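Bse634I restriction endonuclease (Geobacillus stearothermophilus, PDB 1KNV) cleaves double-stranded DNA at specific sites as a type II restriction endonuclease of the PD-(D/E)XK class, probably with the help of divalent metal ions. Local coordinates at residues L209-F220 with K231-A239. Sequence-based numbering, arbitrary orientation. Where two conformers were deposited one is given.
Sequences LVHEGNILKSLF and KAEFKYYGA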
# COMPACT_ATOMS: atom_id res chain seq x y z
N LEU B 209 -11.50 -15.39 -18.50
CA LEU B 209 -11.71 -15.67 -17.09
C LEU B 209 -10.63 -14.97 -16.30
O LEU B 209 -10.90 -14.29 -15.33
CB LEU B 209 -11.64 -17.17 -16.82
CG LEU B 209 -12.82 -17.96 -17.36
CD1 LEU B 209 -12.62 -19.44 -17.08
CD2 LEU B 209 -14.09 -17.46 -16.71
N VAL B 210 -9.38 -15.14 -16.74
CA VAL B 210 -8.25 -14.54 -16.05
C VAL B 210 -8.34 -13.02 -15.95
O VAL B 210 -8.14 -12.46 -14.88
CB VAL B 210 -6.91 -14.93 -16.75
CG1 VAL B 210 -5.77 -14.14 -16.17
CG2 VAL B 210 -6.63 -16.42 -16.58
N HIS B 211 -8.66 -12.36 -17.05
CA HIS B 211 -8.73 -10.90 -17.02
C HIS B 211 -9.90 -10.40 -16.19
O HIS B 211 -9.77 -9.45 -15.44
CB HIS B 211 -8.84 -10.33 -18.43
CG HIS B 211 -8.84 -8.84 -18.46
ND1 HIS B 211 -7.80 -8.09 -17.94
CD2 HIS B 211 -9.77 -7.95 -18.89
CE1 HIS B 211 -8.10 -6.81 -18.05
NE2 HIS B 211 -9.29 -6.70 -18.62
N GLU B 212 -11.04 -11.06 -16.34
CA GLU B 212 -12.23 -10.67 -15.60
C GLU B 212 -11.99 -10.81 -14.10
O GLU B 212 -12.41 -9.97 -13.32
CB GLU B 212 -13.43 -11.50 -16.07
CG GLU B 212 -14.68 -11.27 -15.23
CD GLU B 212 -15.96 -11.62 -15.96
OE1 GLU B 212 -16.47 -10.76 -16.71
OE2 GLU B 212 -16.46 -12.75 -15.80
N GLY B 213 -11.30 -11.88 -13.71
CA GLY B 213 -11.01 -12.07 -12.30
C GLY B 213 -10.13 -10.94 -11.77
O GLY B 213 -10.32 -10.47 -10.66
N ASN B 214 -9.16 -10.52 -12.57
CA ASN B 214 -8.27 -9.43 -12.16
C ASN B 214 -9.00 -8.11 -12.05
O ASN B 214 -8.78 -7.36 -11.10
CB ASN B 214 -7.12 -9.27 -13.15
CG ASN B 214 -5.95 -10.14 -12.79
OD1 ASN B 214 -5.31 -9.93 -11.76
ND2 ASN B 214 -5.66 -11.13 -13.64
N ILE B 215 -9.88 -7.85 -13.02
CA ILE B 215 -10.67 -6.61 -13.06
C ILE B 215 -11.63 -6.49 -11.87
O ILE B 215 -11.66 -5.45 -11.19
CB ILE B 215 -11.50 -6.52 -14.37
CG1 ILE B 215 -10.58 -6.19 -15.54
CG2 ILE B 215 -12.56 -5.43 -14.26
CD1 ILE B 215 -9.99 -4.79 -15.45
N LEU B 216 -12.40 -7.54 -11.62
CA LEU B 216 -13.35 -7.53 -10.53
C LEU B 216 -12.70 -7.59 -9.14
O LEU B 216 -13.08 -6.84 -8.24
CB LEU B 216 -14.35 -8.67 -10.70
CG LEU B 216 -15.23 -8.55 -11.95
CD1 LEU B 216 -16.07 -9.80 -12.11
CD2 LEU B 216 -16.11 -7.30 -11.85
N LYS B 217 -11.73 -8.47 -8.96
CA LYS B 217 -11.07 -8.57 -7.67
C LYS B 217 -10.32 -7.29 -7.29
O LYS B 217 -10.32 -6.90 -6.12
CB LYS B 217 -10.10 -9.76 -7.63
CG LYS B 217 -10.79 -11.10 -7.47
CD LYS B 217 -9.75 -12.16 -7.16
CE LYS B 217 -10.41 -13.43 -6.72
NZ LYS B 217 -9.42 -14.36 -6.13
N SER B 218 -9.66 -6.66 -8.25
CA SER B 218 -8.95 -5.44 -7.93
C SER B 218 -9.95 -4.33 -7.57
O SER B 218 -9.69 -3.50 -6.69
CB SER B 218 -8.06 -5.01 -9.10
OG SER B 218 -8.82 -4.73 -10.26
N LEU B 219 -11.11 -4.35 -8.24
CA LEU B 219 -12.14 -3.36 -7.97
C LEU B 219 -12.59 -3.50 -6.52
O LEU B 219 -12.76 -2.50 -5.80
CB LEU B 219 -13.35 -3.58 -8.89
CG LEU B 219 -14.49 -2.56 -8.82
CD1 LEU B 219 -14.04 -1.24 -9.44
CD2 LEU B 219 -15.72 -3.08 -9.55
N PHE B 220 -12.77 -4.75 -6.09
CA PHE B 220 -13.20 -5.05 -4.73
C PHE B 220 -12.10 -4.67 -3.74
O PHE B 220 -12.38 -4.17 -2.65
CB PHE B 220 -13.52 -6.54 -4.60
CG PHE B 220 -14.32 -6.90 -3.37
CD1 PHE B 220 -15.69 -6.70 -3.32
CD2 PHE B 220 -13.69 -7.46 -2.25
CE1 PHE B 220 -16.43 -7.06 -2.19
CE2 PHE B 220 -14.42 -7.81 -1.12
CZ PHE B 220 -15.79 -7.62 -1.09
N LYS B 231 -11.61 -7.54 6.26
CA LYS B 231 -12.27 -8.84 6.28
C LYS B 231 -13.24 -9.12 5.13
O LYS B 231 -13.70 -10.24 4.97
CB LYS B 231 -13.00 -9.00 7.60
CG LYS B 231 -12.14 -8.67 8.81
CD LYS B 231 -10.93 -9.60 8.89
CE LYS B 231 -10.09 -9.29 10.12
NZ LYS B 231 -9.01 -10.30 10.29
N ALA B 232 -13.55 -8.10 4.33
CA ALA B 232 -14.49 -8.28 3.24
C ALA B 232 -13.78 -9.21 2.25
O ALA B 232 -12.58 -9.09 2.03
CB ALA B 232 -14.80 -6.95 2.59
N GLU B 233 -14.53 -10.14 1.67
CA GLU B 233 -13.98 -11.10 0.71
C GLU B 233 -14.79 -11.23 -0.56
O GLU B 233 -16.02 -11.26 -0.51
CB GLU B 233 -13.91 -12.49 1.33
CG GLU B 233 -12.69 -12.79 2.16
CD GLU B 233 -12.65 -14.26 2.55
OE1 GLU B 233 -13.48 -14.68 3.39
OE2 GLU B 233 -11.79 -14.98 2.00
N PHE B 234 -14.11 -11.31 -1.69
CA PHE B 234 -14.79 -11.51 -2.95
C PHE B 234 -13.99 -12.52 -3.75
O PHE B 234 -12.81 -12.29 -4.04
CB PHE B 234 -14.90 -10.23 -3.76
CG PHE B 234 -15.53 -10.43 -5.10
CD1 PHE B 234 -16.89 -10.67 -5.20
CD2 PHE B 234 -14.76 -10.43 -6.25
CE1 PHE B 234 -17.48 -10.90 -6.44
CE2 PHE B 234 -15.33 -10.66 -7.50
CZ PHE B 234 -16.69 -10.89 -7.59
N LYS B 235 -14.63 -13.63 -4.11
CA LYS B 235 -13.99 -14.68 -4.88
C LYS B 235 -14.56 -14.71 -6.29
O LYS B 235 -15.74 -14.46 -6.50
CB LYS B 235 -14.23 -16.03 -4.23
CG LYS B 235 -13.69 -16.15 -2.83
CD LYS B 235 -12.24 -16.54 -2.83
CE LYS B 235 -11.73 -16.79 -1.42
NZ LYS B 235 -11.73 -15.54 -0.61
N TYR B 236 -13.72 -15.03 -7.26
CA TYR B 236 -14.17 -15.12 -8.64
C TYR B 236 -13.86 -16.51 -9.16
O TYR B 236 -12.76 -17.02 -8.96
CB TYR B 236 -13.48 -14.06 -9.49
CG TYR B 236 -13.89 -14.11 -10.94
CD1 TYR B 236 -13.08 -14.74 -11.88
CD2 TYR B 236 -15.11 -13.58 -11.36
CE1 TYR B 236 -13.48 -14.85 -13.21
CE2 TYR B 236 -15.52 -13.69 -12.68
CZ TYR B 236 -14.70 -14.32 -13.61
OH TYR B 236 -15.10 -14.45 -14.92
N TYR B 237 -14.84 -17.12 -9.82
CA TYR B 237 -14.69 -18.48 -10.34
C TYR B 237 -14.99 -18.62 -11.83
O TYR B 237 -15.64 -17.79 -12.45
CB TYR B 237 -15.63 -19.43 -9.60
CG TYR B 237 -15.43 -19.47 -8.12
CD1 TYR B 237 -14.49 -20.33 -7.55
CD2 TYR B 237 -16.16 -18.65 -7.27
CE1 TYR B 237 -14.29 -20.37 -6.17
CE2 TYR B 237 -15.98 -18.68 -5.90
CZ TYR B 237 -15.04 -19.54 -5.36
OH TYR B 237 -14.87 -19.58 -4.00
N GLY B 238 -14.49 -19.72 -12.39
CA GLY B 238 -14.74 -20.02 -13.78
C GLY B 238 -15.44 -21.37 -13.82
O GLY B 238 -15.22 -22.22 -12.96
N ALA B 239 -16.32 -21.56 -14.80
CA ALA B 239 -17.04 -22.82 -14.99
C ALA B 239 -17.03 -23.11 -16.49
O ALA B 239 -17.55 -22.31 -17.28
CB ALA B 239 -18.46 -22.70 -14.48
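In the conformer given, the Phe220 ring carries Phe234 CB over the centre of one face, a CH-pi contact 3.4 Å from the ring centroid, and has Ala232 C at its edge. CB of Ala232 also touches Phe220 CE2. Phe234, with CG anti to its own backbone N (chi1 177°), runs back along the helix, its ring plane tilted 33° from that of Phe220 and its CE2 3.9 Å from Leu216 CB; the Lys217 stem borders its edge. Gly213 N and Glu212 C lie over one face of the Tyr236 ring, and Gly213 CA is 3.4 Å from Tyr236 CD1; Leu209 O approaches Tyr236 CE1 obliquely, and Leu216 CD1 meets Tyr236 CE2 at 4.0 Å. Tyr236 OH is modelled donating to Glu212 OE2 at an implausibly short 2.3 Å, so the detail of this bond is doubtful; carboxylate and ring planes are 85° apart. Ser143 binds the other carboxylate oxygen. Lys217 stretches past the strand, its CE 3.7 Å from Tyr236 N, and its ammonium forms salt bridges with Asp272 and Glu268. At the other end of the contact, Leu209 CD2 lies 3.9 Å from Gly238 CA. Segment 209-220 of helix 203-227 runs nearly antiparallel to strand residues 235-239, in the beta-alpha-beta unit begun by strand 191-198. Lacking a side chain, Gly213 admits the phenol ring close to the helix backbone. The chemistry is divided: aromatic packing at the Phe220 end, and at the Tyr236 end a phenol placed consistently with holding, together with Ser143, the Glu212 side chain, about 5 Å from that of Asp146, which binds calcium in this protein, though none is bound to this chain here.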